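Long-range contacts in SusD superfamily protein (Parabacteroides distasonis, PDB 3OTN), which probably binds nutrient glycans at the bacterial cell surface, as a putative outer-membrane protein of the SusD family: residues 50-55 with 422-427; 309-314 with 326-331. All blocks are in the same frame, centred on the assembly; numbering follows the deposited sequence.

Contact 1: 50-55 with 422-427; sequences YMTGKA and NKMWFD
The carbonyl oxygen of M51 meets two aromatic residues: Y456 OH gives it a hydrogen bond, and W425 CZ3 comes within 3.2 Å of M51 O, the oxygen standing above the ring plane and outside that atom. M51 also puts its CB over one face of the six-membered ring, 3.5 Å from the centroid and shifted toward the rim, a CH-pi contact made by the methylene next to the backbone. M51 CG stands anti to the carbonyl carbon (chi1 -65°); two further bends fold the rest of this selenomethionine chain away from the indole, toward L70.

The second half of the contact belongs to M424, also selenomethionine. Its CG is anti to the backbone N (chi1 -177°), and from there the chain runs out across T52 and K54, meeting each side chain at about a right angle. The selenium does the touching: M424 SE is 3.5 Å from K54 CG, and both T52 CB and T52 CG2 lie 3.8 Å from it. T52 OG1 is busy within its own loop, accepting from K54 N at 3.0 Å in an ST turn that curls the chain through G53. K54 meets the selenium with CG, near the base of its side chain, while its NZ goes on to a hydrogen bond with R435 O and a salt bridge with D437.

This buried contact ties a loop of the N-terminal starch-binding-associating family region to a helix of the SusD family region, 367 residues further on. The chain from strand 42-43 passes the start of helix 424-431 and enters strand 55-56 at A55. Y415 of helix 403-418 and F291 of helix 289-292 both pack on K54 and M424, while the backbone of K54 bonds to T288, just ahead of the latter helix.

Contact 2: 309-314 with 326-331; sequences FTNYKG and LEFMDL. With EDO (1,2-ethanediol), chain O.
F309 to G314 and L326 to L331 run antiparallel as the two arms of a beta-hairpin with a long connecting loop; strand 334-336 flanks 308-312 on its other side, completing a small three-stranded sheet with 308-312 in the middle. Backbone bonds set the register. Y312 and M329 form a hydrogen-bonded pair, with Y312 N to M329 O at 2.9 Å and M329 N to Y312 O at 2.8 Å. M329 O also receives a CA-H contact from N311, which forms a non-hydrogen-bonded pair with D330. Just past that pair, L331 N reaches T310 O at 2.9 Å, at the residue where the first strand turns a corner.

Side-chain packing follows. In the apolar pair, L331 CD1 sits over a face of the F309 ring, 4.0 Å from its centroid, and F340 meets that ring edge-to-face. F328, its CG anti to the backbone N (chi1 179°), crosses the N311 side chain at about a right angle and brings CE1 against CG of the amide, the two planes 40° apart. Toward the connecting loop, M329 SE rests 3.6 Å from G314 N, where the glycine has no side chain to stand in the way.

Polar side-chain chemistry gathers on the N311 and D330 face, around an ethanediol probably left from the crystallisation liquor. Its O1 accepts from N311 ND2 in an almost straight bond (177°) and donates to T310 OG1, which is also hydrogen-bonded to E304 OE1; N311 OD1 has K305 NZ as partner. D330 only lies alongside the diol carbons, its OD1 bonded to N332 N. Beyond the Y312–M329 bridge, one water donates to both arms, to G314 O at 2.7 Å and to L326 O at 2.8 Å.

Contact 1 is core, while contact 2 is peripheral and only partly buried: the first lies about 10 Å from the centre of the chain and the second about 30 Å, measured centre to centre. They share no helix or strand and do not touch, their nearest atoms being about 13 Å apart, although 309-314 and 326-331 both fall within the long stretch of chain that contact 1 closes. Contact 1 joins distant parts of the sequence through side-chain packing on an indole and a selenium, without direct hydrogen bonds between its segments. Contact 2 joins near neighbours through backbone pairing, with a water and a bound ethanediol at its polar margins.

Contact 1: 50-55 with 422-427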
loop_
_atom_site.group_PDB
_atom_site.type_symbol
_atom_site.label_atom_id
_atom_site.label_comp_id
_atom_site.label_asym_id
_atom_site.label_seq_id
_atom_site.Cartn_x
_atom_site.Cartn_y
_atom_site.Cartn_z
ATOM N N TYR A 50 -9.707 2.926 6.082
ATOM C CA TYR A 50 -10.989 3.293 6.725
ATOM C C TYR A 50 -12.225 2.633 6.177
ATOM O O TYR A 50 -13.249 2.630 6.879
ATOM C CB TYR A 50 -11.155 4.801 6.793
ATOM C CG TYR A 50 -10.413 5.522 7.908
ATOM C CD1 TYR A 50 -9.816 4.853 8.983
ATOM C CD2 TYR A 50 -10.408 6.914 7.935
ATOM C CE1 TYR A 50 -9.235 5.568 10.024
ATOM C CE2 TYR A 50 -9.805 7.619 8.954
ATOM C CZ TYR A 50 -9.210 6.941 9.989
ATOM O OH TYR A 50 -8.648 7.695 11.004
HETATM N N MSE A 51 -12.169 2.006 4.999
HETATM C CA MSE A 51 -13.352 1.350 4.474
HETATM C C MSE A 51 -13.334 -0.165 4.591
HETATM O O MSE A 51 -14.337 -0.786 4.273
HETATM C CB MSE A 51 -13.639 1.737 3.029
HETATM C CG MSE A 51 -14.004 3.205 2.843
HETATM SE SE MSE A 51 -15.671 3.690 3.721
HETATM C CE MSE A 51 -16.817 2.238 3.474
ATOM N N THR A 52 -12.254 -0.755 5.105
ATOM C CA THR A 52 -12.193 -2.195 5.248
ATOM C C THR A 52 -13.166 -2.731 6.275
ATOM O O THR A 52 -13.511 -3.903 6.211
ATOM C CB THR A 52 -10.799 -2.732 5.667
ATOM O OG1 THR A 52 -10.506 -2.307 6.999
ATOM C CG2 THR A 52 -9.697 -2.267 4.719
ATOM N N GLY A 53 -13.576 -1.897 7.233
ATOM C CA GLY A 53 -14.331 -2.355 8.386
ATOM C C GLY A 53 -13.510 -3.041 9.477
ATOM O O GLY A 53 -14.077 -3.555 10.459
ATOM N N LYS A 54 -12.181 -3.021 9.332
ATOM C CA LYS A 54 -11.255 -3.633 10.284
ATOM C C LYS A 54 -10.437 -2.612 11.089
ATOM O O LYS A 54 -9.549 -3.000 11.858
ATOM C CB LYS A 54 -10.243 -4.528 9.567
ATOM C CG LYS A 54 -10.763 -5.440 8.498
ATOM C CD LYS A 54 -11.693 -6.465 8.971
ATOM C CE LYS A 54 -11.903 -7.533 7.890
ATOM N NZ LYS A 54 -13.259 -8.134 8.068
ATOM N N ALA A 55 -10.736 -1.332 10.919
ATOM C CA ALA A 55 -10.058 -0.271 11.647
ATOM C C ALA A 55 -11.061 0.795 12.028
ATOM O O ALA A 55 -12.015 1.066 11.289
ATOM C CB ALA A 55 -8.958 0.348 10.778
ATOM N N ASN A 422 -2.014 -1.235 3.682
ATOM C CA ASN A 422 -2.634 -0.630 2.506
ATOM C C ASN A 422 -2.785 -1.612 1.348
ATOM O O ASN A 422 -2.622 -1.242 0.174
ATOM C CB ASN A 422 -1.862 0.669 2.070
ATOM C CG ASN A 422 -2.266 1.947 2.861
ATOM O OD1 ASN A 422 -1.856 3.041 2.481
ATOM N ND2 ASN A 422 -3.010 1.808 3.968
ATOM N N LYS A 423 -3.070 -2.877 1.657
ATOM C CA LYS A 423 -3.299 -3.923 0.620
ATOM C C LYS A 423 -4.708 -4.476 0.598
ATOM O O LYS A 423 -5.209 -4.874 -0.461
ATOM C CB LYS A 423 -2.351 -5.127 0.846
ATOM C CG LYS A 423 -0.881 -4.801 0.828
ATOM C CD LYS A 423 -0.437 -4.261 -0.510
ATOM C CE LYS A 423 1.025 -3.799 -0.447
ATOM N NZ LYS A 423 1.541 -3.723 -1.810
HETATM N N MSE A 424 -5.309 -4.553 1.789
HETATM C CA MSE A 424 -6.583 -5.210 2.002
HETATM C C MSE A 424 -7.726 -4.539 1.197
HETATM O O MSE A 424 -8.565 -5.234 0.596
HETATM C CB MSE A 424 -6.887 -5.224 3.513
HETATM C CG MSE A 424 -8.128 -5.930 3.915
HETATM SE SE MSE A 424 -8.460 -5.700 5.830
HETATM C CE MSE A 424 -7.059 -6.910 6.507
ATOM N N TRP A 425 -7.786 -3.206 1.215
ATOM C CA TRP A 425 -8.875 -2.497 0.521
ATOM C C TRP A 425 -8.815 -2.832 -0.990
ATOM O O TRP A 425 -9.818 -3.201 -1.586
ATOM C CB TRP A 425 -8.829 -0.990 0.747
ATOM C CG TRP A 425 -9.980 -0.269 0.088
ATOM C CD1 TRP A 425 -9.891 0.619 -0.920
ATOM C CD2 TRP A 425 -11.375 -0.451 0.342
ATOM N NE1 TRP A 425 -11.132 1.048 -1.292
ATOM C CE2 TRP A 425 -12.068 0.411 -0.532
ATOM C CE3 TRP A 425 -12.101 -1.241 1.218
ATOM C CZ2 TRP A 425 -13.455 0.492 -0.552
ATOM C CZ3 TRP A 425 -13.467 -1.173 1.203
ATOM C CH2 TRP A 425 -14.135 -0.306 0.324
ATOM N N PHE A 426 -7.625 -2.744 -1.562
ATOM C CA PHE A 426 -7.416 -3.123 -2.972
ATOM C C PHE A 426 -7.771 -4.607 -3.262
ATOM O O PHE A 426 -8.390 -4.897 -4.288
ATOM C CB PHE A 426 -5.976 -2.833 -3.408
ATOM C CG PHE A 426 -5.624 -1.349 -3.462
ATOM C CD1 PHE A 426 -6.535 -0.399 -3.896
ATOM C CD2 PHE A 426 -4.362 -0.928 -3.071
ATOM C CE1 PHE A 426 -6.187 0.958 -3.958
ATOM C CE2 PHE A 426 -4.000 0.402 -3.127
ATOM C CZ PHE A 426 -4.910 1.354 -3.573
ATOM N N ASP A 427 -7.424 -5.521 -2.355
ATOM C CA ASP A 427 -7.896 -6.930 -2.485
ATOM C C ASP A 427 -9.447 -7.043 -2.535
ATOM O O ASP A 427 -10.025 -7.745 -3.376
ATOM C CB ASP A 427 -7.408 -7.789 -1.315
ATOM C CG ASP A 427 -5.936 -8.070 -1.344
ATOM O OD1 ASP A 427 -5.205 -7.717 -2.305
ATOM O OD2 ASP A 427 -5.494 -8.707 -0.358
#

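Contact 2: 309-314 with 326-331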
loop_
_atom_site.group_PDB
_atom_site.type_symbol
_atom_site.label_atom_id
_atom_site.label_comp_id
_atom_site.label_asym_id
_atom_site.label_seq_id
_atom_site.Cartn_x
_atom_site.Cartn_y
_atom_site.Cartn_z
ATOM N N PHE A 309 -0.622 -4.907 20.431
ATOM C CA PHE A 309 -0.280 -4.743 21.853
ATOM C C PHE A 309 -1.442 -4.185 22.648
ATOM O O PHE A 309 -2.396 -3.648 22.090
ATOM C CB PHE A 309 1.043 -3.983 22.080
ATOM C CG PHE A 309 1.006 -2.482 21.850
ATOM C CD1 PHE A 309 0.553 -1.924 20.661
ATOM C CD2 PHE A 309 1.563 -1.618 22.813
ATOM C CE1 PHE A 309 0.601 -0.526 20.435
ATOM C CE2 PHE A 309 1.605 -0.224 22.602
ATOM C CZ PHE A 309 1.132 0.323 21.415
ATOM N N THR A 310 -1.385 -4.417 23.956
ATOM C CA THR A 310 -2.481 -4.107 24.890
ATOM C C THR A 310 -1.989 -3.470 26.191
ATOM O O THR A 310 -2.794 -3.057 27.015
ATOM C CB THR A 310 -3.224 -5.401 25.280
ATOM O OG1 THR A 310 -2.307 -6.275 25.935
ATOM C CG2 THR A 310 -3.801 -6.116 24.081
ATOM N N ASN A 311 -0.674 -3.441 26.409
ATOM C CA ASN A 311 -0.092 -2.732 27.518
ATOM C C ASN A 311 1.282 -2.142 27.132
ATOM O O ASN A 311 1.934 -2.593 26.178
ATOM C CB ASN A 311 0.013 -3.667 28.739
ATOM C CG ASN A 311 1.061 -4.760 28.553
ATOM O OD1 ASN A 311 2.242 -4.476 28.409
ATOM N ND2 ASN A 311 0.626 -6.010 28.571
ATOM N N TYR A 312 1.701 -1.129 27.873
ATOM C CA TYR A 312 3.024 -0.513 27.690
ATOM C C TYR A 312 3.375 0.185 28.995
ATOM O O TYR A 312 2.878 -0.220 30.043
ATOM C CB TYR A 312 3.075 0.400 26.433
ATOM C CG TYR A 312 4.453 0.474 25.810
ATOM C CD1 TYR A 312 5.003 -0.616 25.142
ATOM C CD2 TYR A 312 5.234 1.638 25.914
ATOM C CE1 TYR A 312 6.317 -0.565 24.599
ATOM C CE2 TYR A 312 6.532 1.690 25.376
ATOM C CZ TYR A 312 7.054 0.592 24.716
ATOM O OH TYR A 312 8.322 0.673 24.207
ATOM N N LYS A 313 4.350 1.070 29.002
ATOM C CA LYS A 313 4.661 1.868 30.187
ATOM C C LYS A 313 4.532 3.326 29.790
ATOM O O LYS A 313 4.743 3.673 28.627
ATOM C CB LYS A 313 6.084 1.584 30.672
ATOM C CG LYS A 313 6.385 0.106 30.957
ATOM C CD LYS A 313 7.708 -0.089 31.750
ATOM C CE LYS A 313 8.157 -1.552 31.748
ATOM N NZ LYS A 313 9.299 -1.821 32.664
ATOM N N GLY A 314 4.176 4.170 30.745
ATOM C CA GLY A 314 4.158 5.609 30.523
ATOM C C GLY A 314 5.576 6.112 30.296
ATOM O O GLY A 314 6.516 5.634 30.913
ATOM N N LEU A 326 4.409 4.682 35.041
ATOM C CA LEU A 326 5.791 4.455 34.619
ATOM C C LEU A 326 6.196 2.999 34.699
ATOM O O LEU A 326 7.090 2.586 33.985
ATOM C CB LEU A 326 6.767 5.305 35.459
ATOM C CG LEU A 326 6.647 6.824 35.284
ATOM C CD1 LEU A 326 7.454 7.551 36.346
ATOM C CD2 LEU A 326 7.090 7.225 33.865
ATOM N N GLU A 327 5.567 2.233 35.587
ATOM C CA GLU A 327 5.866 0.798 35.729
ATOM C C GLU A 327 5.052 -0.033 34.737
ATOM O O GLU A 327 5.556 -0.990 34.159
ATOM C CB GLU A 327 5.522 0.308 37.147
ATOM C CG GLU A 327 6.211 1.037 38.292
ATOM C CD GLU A 327 7.579 0.451 38.621
ATOM O OE1 GLU A 327 8.382 0.223 37.682
ATOM O OE2 GLU A 327 7.839 0.212 39.824
ATOM N N PHE A 328 3.787 0.329 34.560
ATOM C CA PHE A 328 2.876 -0.476 33.750
ATOM C C PHE A 328 1.632 0.330 33.459
ATOM O O PHE A 328 1.158 1.063 34.332
ATOM C CB PHE A 328 2.497 -1.745 34.520
ATOM C CG PHE A 328 1.536 -2.635 33.791
ATOM C CD1 PHE A 328 2.001 -3.585 32.889
ATOM C CD2 PHE A 328 0.167 -2.526 34.012
ATOM C CE1 PHE A 328 1.116 -4.415 32.227
ATOM C CE2 PHE A 328 -0.728 -3.348 33.338
ATOM C CZ PHE A 328 -0.256 -4.297 32.459
HETATM N N MSE A 329 1.139 0.222 32.224
HETATM C CA MSE A 329 -0.127 0.813 31.807
HETATM C C MSE A 329 -0.859 -0.203 30.931
HETATM O O MSE A 329 -0.367 -0.605 29.847
HETATM C CB MSE A 329 0.083 2.062 30.960
HETATM C CG MSE A 329 0.245 3.382 31.727
HETATM SE SE MSE A 329 0.619 4.803 30.431
HETATM C CE MSE A 329 -1.012 4.523 29.422
ATOM N N ASP A 330 -2.039 -0.584 31.397
ATOM C CA ASP A 330 -2.994 -1.324 30.618
ATOM C C ASP A 330 -3.596 -0.325 29.627
ATOM O O ASP A 330 -4.125 0.699 30.031
ATOM C CB ASP A 330 -4.065 -1.899 31.568
ATOM C CG ASP A 330 -4.950 -2.924 30.906
ATOM O OD1 ASP A 330 -5.190 -2.826 29.681
ATOM O OD2 ASP A 330 -5.427 -3.822 31.642
ATOM N N LEU A 331 -3.537 -0.614 28.334
ATOM C CA LEU A 331 -4.136 0.283 27.325
ATOM C C LEU A 331 -5.632 0.029 27.118
ATOM O O LEU A 331 -6.294 0.763 26.373
ATOM C CB LEU A 331 -3.399 0.150 25.995
ATOM C CG LEU A 331 -1.885 0.364 26.052
ATOM C CD1 LEU A 331 -1.271 0.033 24.673
ATOM C CD2 LEU A 331 -1.567 1.769 26.518
HETATM C C1 EDO O . -3.140 -5.998 29.814
HETATM O O1 EDO O . -2.117 -6.569 29.004
HETATM C C2 EDO O . -4.380 -6.896 29.771
HETATM O O2 EDO O . -5.006 -6.774 28.496
HETATM O O HOH W 1 8.428 4.161 32.134
#